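Local coordinates for protein RNA-dependent RNA polymerase (Dera Ghazi Khan orthonairovirus, PDB 6DX2) that is an N-terminal viral OTU-like cysteine protease domain with deubiquitinase activity, part of a large protein that probably acts in RNA-directed RNA synthesis, at residues A[4-7]-A[8-11]. Residues are numbered along the deposited sequence; the frame is centred on the assembly and turned at random.
Sequences FHLD and DINW
Ile9 and Leu6 meet on the inner side of a tight turn near the N-terminus. Ile9 CB lies 3.5 Å from Leu6 O, and CG1 comes slightly closer to the same oxygen. CG1 is anti to its own carbonyl carbon (chi1 -78°), which keeps it beside the backbone N and directs this branch back toward Leu6. CD1 at the tip lies 3.6 Å from Leu6 O and 3.9 Å from Leu6 CD2, the two side chains lying alongside each other. The other branch, CG2, sits over one face of the Trp11 ring, offset toward its rim.

The backbone of the turn is closed by two successive i to i+3 bonds, consistent with the short 3-10 segment that includes Leu6 and Asp7. Asp8 N donates to His5 O at 2.9 Å, and Ile9 N donates to Leu6 O at 3.2 Å. Both donors stand well above the plane of the carbonyl they use. A water donates to Asp7 O and to Ile9 O and so bridges the chain as it leaves the turn. In this OTU domain the segment leads into strand 12-13, an outermost strand of the mixed sheet. Ile9 also touches Trp119 of strand 116-121, and Leu6 packs on Tyr30 and Val138.

The more exposed side of the turn carries His5 and Asp8, which point the same way. Asp8 OD2 lies 3.1 Å from His5 CB and 3.4 Å from His5 CD2. It sits at the edge of the imidazole, near its plane, while the carboxylate is turned 78° from the ring. His5 NE2 stays 4.7 Å from Asp8 OD2, so these two atoms are not in contact. Asp7 CB points away from segment 8-11, and its OD2 is hydrogen-bonded to Ser139 OG.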
# COMPACT_ATOMS: atom_id res chain seq x y z
N PHE A 4 15.34 5.01 15.55
CA PHE A 4 16.26 3.91 15.79
C PHE A 4 15.62 2.57 15.44
O PHE A 4 16.29 1.69 14.89
CB PHE A 4 16.73 3.91 17.25
CG PHE A 4 17.83 2.93 17.54
CD1 PHE A 4 18.03 2.46 18.84
CD2 PHE A 4 18.67 2.47 16.54
CE1 PHE A 4 19.05 1.56 19.12
CE2 PHE A 4 19.68 1.57 16.81
CZ PHE A 4 19.88 1.11 18.10
N HIS A 5 14.34 2.41 15.73
CA HIS A 5 13.59 1.21 15.36
C HIS A 5 12.31 1.63 14.67
O HIS A 5 11.54 2.45 15.20
CB HIS A 5 13.28 0.34 16.58
CG HIS A 5 14.50 -0.05 17.37
ND1 HIS A 5 15.44 -0.95 16.89
CD2 HIS A 5 14.94 0.33 18.59
CE1 HIS A 5 16.40 -1.10 17.79
NE2 HIS A 5 16.12 -0.34 18.83
N LEU A 6 12.08 1.06 13.49
CA LEU A 6 10.87 1.37 12.73
C LEU A 6 9.61 1.12 13.55
O LEU A 6 8.65 1.89 13.45
CB LEU A 6 10.86 0.56 11.45
CG LEU A 6 11.99 1.04 10.55
CD1 LEU A 6 11.78 0.43 9.23
CD2 LEU A 6 11.91 2.57 10.46
N ASP A 7 9.60 0.07 14.39
CA ASP A 7 8.40 -0.22 15.17
C ASP A 7 8.17 0.79 16.31
O ASP A 7 7.13 0.71 16.97
CB ASP A 7 8.45 -1.65 15.74
CG ASP A 7 7.99 -2.69 14.71
OD1 ASP A 7 7.75 -2.28 13.61
OD2 ASP A 7 7.84 -3.88 15.02
N ASP A 8 9.10 1.74 16.52
CA ASP A 8 8.92 2.79 17.52
C ASP A 8 8.57 4.14 16.91
O ASP A 8 8.64 5.15 17.60
CB ASP A 8 10.18 2.95 18.35
CG ASP A 8 10.52 1.71 19.12
OD1 ASP A 8 9.60 1.14 19.77
OD2 ASP A 8 11.69 1.31 19.04
N ILE A 9 8.23 4.17 15.61
CA ILE A 9 7.82 5.41 14.98
C ILE A 9 6.52 5.87 15.62
O ILE A 9 5.69 5.05 16.04
CB ILE A 9 7.63 5.21 13.46
CG1 ILE A 9 8.98 5.19 12.76
CG2 ILE A 9 6.73 6.31 12.80
CD1 ILE A 9 8.87 4.79 11.29
N ASN A 10 6.35 7.20 15.65
CA ASN A 10 5.13 7.85 16.14
C ASN A 10 4.16 8.11 14.98
O ASN A 10 4.42 8.92 14.09
CB ASN A 10 5.52 9.12 16.87
CG ASN A 10 6.28 8.83 18.17
OD1 ASN A 10 6.26 7.70 18.68
ND2 ASN A 10 6.97 9.85 18.70
N TRP A 11 3.01 7.44 15.02
CA TRP A 11 2.03 7.50 13.95
C TRP A 11 0.86 8.35 14.43
O TRP A 11 0.41 8.20 15.57
CB TRP A 11 1.54 6.10 13.59
CG TRP A 11 2.60 5.27 12.94
CD1 TRP A 11 3.41 4.32 13.51
CD2 TRP A 11 2.97 5.35 11.58
NE1 TRP A 11 4.24 3.78 12.55
CE2 TRP A 11 3.98 4.39 11.35
CE3 TRP A 11 2.50 6.11 10.52
CZ2 TRP A 11 4.58 4.21 10.11
CZ3 TRP A 11 3.08 5.92 9.24
CH2 TRP A 11 4.12 4.96 9.06
O HOH W 1 5.23 2.22 16.05